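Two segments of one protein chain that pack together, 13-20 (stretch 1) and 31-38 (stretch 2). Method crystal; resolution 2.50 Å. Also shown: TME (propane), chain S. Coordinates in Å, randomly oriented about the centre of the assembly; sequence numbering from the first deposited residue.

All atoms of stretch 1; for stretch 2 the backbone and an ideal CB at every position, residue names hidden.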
# COMPACT_ATOMS: atom_id res chain seq x y z
N PHE B 13 22.20 13.91 13.01
CA PHE B 13 23.22 13.27 12.22
C PHE B 13 22.84 11.84 12.05
O PHE B 13 22.16 11.26 12.88
CB PHE B 13 24.57 13.27 12.94
CG PHE B 13 25.51 14.37 12.48
CD1 PHE B 13 25.13 15.71 12.54
CD2 PHE B 13 26.79 14.05 12.01
CE1 PHE B 13 25.99 16.71 12.12
CE2 PHE B 13 27.65 15.05 11.59
CZ PHE B 13 27.25 16.38 11.65
N VAL B 14 23.31 11.27 10.96
CA VAL B 14 23.12 9.89 10.69
C VAL B 14 24.52 9.39 10.49
O VAL B 14 25.18 9.78 9.53
CB VAL B 14 22.21 9.60 9.45
CG1 VAL B 14 22.51 10.51 8.28
CG2 VAL B 14 22.32 8.12 9.05
N GLU B 15 24.97 8.53 11.40
CA GLU B 15 26.37 8.17 11.49
C GLU B 15 27.18 9.48 11.38
O GLU B 15 26.87 10.46 12.08
CB GLU B 15 26.70 7.11 10.45
CG GLU B 15 25.86 5.85 10.66
CD GLU B 15 26.26 4.67 9.80
OE1 GLU B 15 27.38 4.69 9.22
OE2 GLU B 15 25.44 3.72 9.68
N GLY B 16 28.12 9.56 10.45
CA GLY B 16 28.96 10.74 10.33
C GLY B 16 28.39 11.94 9.59
O GLY B 16 29.05 12.97 9.51
N LEU B 17 27.17 11.84 9.06
CA LEU B 17 26.67 12.89 8.20
C LEU B 17 25.47 13.62 8.78
O LEU B 17 24.57 13.01 9.38
CB LEU B 17 26.29 12.30 6.86
CG LEU B 17 27.42 11.90 5.91
CD1 LEU B 17 26.79 11.26 4.67
CD2 LEU B 17 28.28 13.10 5.49
N PRO B 18 25.45 14.93 8.62
CA PRO B 18 24.22 15.64 8.90
C PRO B 18 23.10 15.18 7.94
O PRO B 18 23.33 15.04 6.74
CB PRO B 18 24.56 17.12 8.66
CG PRO B 18 25.97 17.16 8.21
CD PRO B 18 26.46 15.77 7.98
N VAL B 19 21.90 15.01 8.47
CA VAL B 19 20.79 14.58 7.68
C VAL B 19 20.46 15.66 6.66
O VAL B 19 20.18 15.35 5.54
CB VAL B 19 19.59 14.23 8.58
CG1 VAL B 19 18.32 14.05 7.77
CG2 VAL B 19 19.90 12.97 9.38
N GLU B 20 20.52 16.92 7.04
CA GLU B 20 20.22 18.01 6.12
C GLU B 20 21.09 17.93 4.86
O GLU B 20 20.68 18.36 3.80
CB GLU B 20 20.41 19.38 6.79
CG GLU B 20 21.86 19.84 6.93
CD GLU B 20 22.00 21.14 7.73
OE1 GLU B 20 23.06 21.36 8.34
OE2 GLU B 20 21.04 21.95 7.75
N UNK B 31 13.87 8.24 2.18
CA UNK B 31 14.18 7.27 3.22
C UNK B 31 15.67 7.27 3.40
O UNK B 31 16.40 7.27 2.40
CB UNK B 31 13.66 5.87 2.88
N UNK B 32 16.11 7.25 4.66
CA UNK B 32 17.53 7.21 4.95
C UNK B 32 17.85 6.10 5.90
O UNK B 32 17.21 5.99 6.95
CB UNK B 32 18.01 8.55 5.52
N UNK B 33 18.83 5.29 5.54
CA UNK B 33 19.17 4.10 6.31
C UNK B 33 20.60 4.16 6.83
O UNK B 33 21.50 4.64 6.13
CB UNK B 33 18.98 2.84 5.46
N UNK B 34 20.79 3.68 8.07
CA UNK B 34 22.10 3.53 8.70
C UNK B 34 22.69 2.18 8.46
O UNK B 34 22.17 1.20 8.93
CB UNK B 34 22.01 3.78 10.21
N UNK B 35 23.79 2.11 7.75
CA UNK B 35 24.49 0.81 7.56
C UNK B 35 24.92 0.18 8.90
O UNK B 35 24.73 -1.01 9.12
CB UNK B 35 25.72 1.00 6.67
N UNK B 36 25.48 1.02 9.77
CA UNK B 36 25.98 0.56 11.05
C UNK B 36 24.83 -0.00 11.89
O UNK B 36 24.96 -1.06 12.49
CB UNK B 36 26.69 1.70 11.79
N UNK B 37 23.71 0.70 11.94
CA UNK B 37 22.58 0.22 12.71
C UNK B 37 22.07 -1.10 12.19
O UNK B 37 21.72 -1.96 12.96
CB UNK B 37 21.45 1.25 12.70
N UNK B 38 22.05 -1.28 10.87
CA UNK B 38 21.57 -2.54 10.30
C UNK B 38 22.47 -3.69 10.73
O UNK B 38 22.02 -4.77 11.14
CB UNK B 38 21.51 -2.46 8.77
C1 TME S . 29.11 -1.41 11.86
C2 TME S . 28.14 -1.99 12.91
C3 TME S . 27.83 -1.07 14.11

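Position 31 lies in extended backbone, and nothing of stretch 1 comes within 5.5 Å of its ideal CB. Stretch 1 therefore sets no preference here; the residue is Tyr 31, whose hydroxyl bonds elsewhere in the structure.

At position 32 the strand continues, and CA-to-CB points toward stretch 1. The ideal CB itself touches nothing, so a small side chain would leave a gap before the methyl groups of Val 14 and Val 19. Those methyls offer no polar partner, and a branched or long aliphatic residue such as isoleucine, valine, leucine or methionine would suit. The residue is Ile 32. Its CG2 lies 4.2 Å from CG2 of Val 14, while its CD1, carried outward by the m, t rotamer, comes to 4.0 Å from CG1 of Val 19, so one side chain touches both valines.

Position 33 follows the alternation of the strand: CA-to-CB points away from stretch 1, which leaves the choice open. Tyr 33 occupies it.

Position 34 is the last strand residue before a helix, and its ideal CB is 3.5 Å from OE2 of Glu 15. A carboxylate so near calls for a donor, and the start of a helix favours a short side chain that can accept from a backbone NH; serine or threonine could do both, whereas aspartate would set a second negative charge beside the first. Ser 34, with chi1 in the t well, donates from OG to OE2 of Glu 15 at 2.6 Å. The same OG accepts from the backbone N of position 37 at 2.8 Å, capping the helix.

At position 35, the first helical residue, CA-to-CB points sideways, and the ideal CB is 4.1 Å from Glu 15 OE2. Stretch 1 does not decide the choice; many residues would fit, though an acidic one would be less welcome beside the carboxylate. Arg 35 is extended, and its end leads away. Its backbone N is 3.0 Å from Glu 15 OE2, but the angle is too poor for a hydrogen bond.

Position 36 points toward stretch 1, with its ideal CB only 3.2 Å from Glu 15 OE2. The tight approach leaves little room beyond CB on the side of the carboxylate, so alanine or glycine suits most simply; the backbone NH facing OE2 argues against proline. Ala 36 donates from its backbone N to OE2 of Glu 15 at 2.7 Å and 159°.

At positions 37 and 38 CA-to-CB points sideways and stretch 1 lies beyond 5.5 Å of either ideal CB, so it leaves polar and apolar residues alike possible; they are Thr 37 and Ile 38.

Stretch 2 (31-38) YIYSRATI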
# COMPACT_ATOMS: atom_id res chain seq x y z
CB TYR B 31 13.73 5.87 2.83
CG TYR B 31 12.28 5.58 3.15
CD1 TYR B 31 11.89 5.23 4.45
CD2 TYR B 31 11.30 5.58 2.15
CE1 TYR B 31 10.59 4.95 4.75
CE2 TYR B 31 9.99 5.28 2.45
CZ TYR B 31 9.64 4.98 3.75
OH TYR B 31 8.33 4.65 4.08
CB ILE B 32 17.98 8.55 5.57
CG1 ILE B 32 17.82 9.66 4.54
CG2 ILE B 32 19.46 8.49 5.96
CD1 ILE B 32 18.09 11.05 5.09
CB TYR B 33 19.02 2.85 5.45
CG TYR B 33 17.65 2.66 4.81
CD1 TYR B 33 16.50 2.60 5.57
CD2 TYR B 33 17.52 2.54 3.42
CE1 TYR B 33 15.26 2.43 4.97
CE2 TYR B 33 16.30 2.39 2.82
CZ TYR B 33 15.17 2.33 3.60
OH TYR B 33 13.94 2.16 3.00
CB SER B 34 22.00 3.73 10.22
OG SER B 34 23.14 3.18 10.88
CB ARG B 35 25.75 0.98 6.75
CG ARG B 35 26.56 -0.29 6.80
CD ARG B 35 27.82 -0.22 5.98
NE ARG B 35 28.35 -1.57 5.82
CZ ARG B 35 29.45 -1.87 5.14
NH1 ARG B 35 30.16 -0.91 4.53
NH2 ARG B 35 29.85 -3.14 5.06
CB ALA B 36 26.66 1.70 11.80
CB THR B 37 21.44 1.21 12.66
OG1 THR B 37 21.91 2.50 13.08
CG2 THR B 37 20.28 0.74 13.57
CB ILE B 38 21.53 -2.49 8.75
CG1 ILE B 38 20.45 -1.52 8.30
CG2 ILE B 38 21.26 -3.85 8.16
CD1 ILE B 38 20.59 -1.07 6.87
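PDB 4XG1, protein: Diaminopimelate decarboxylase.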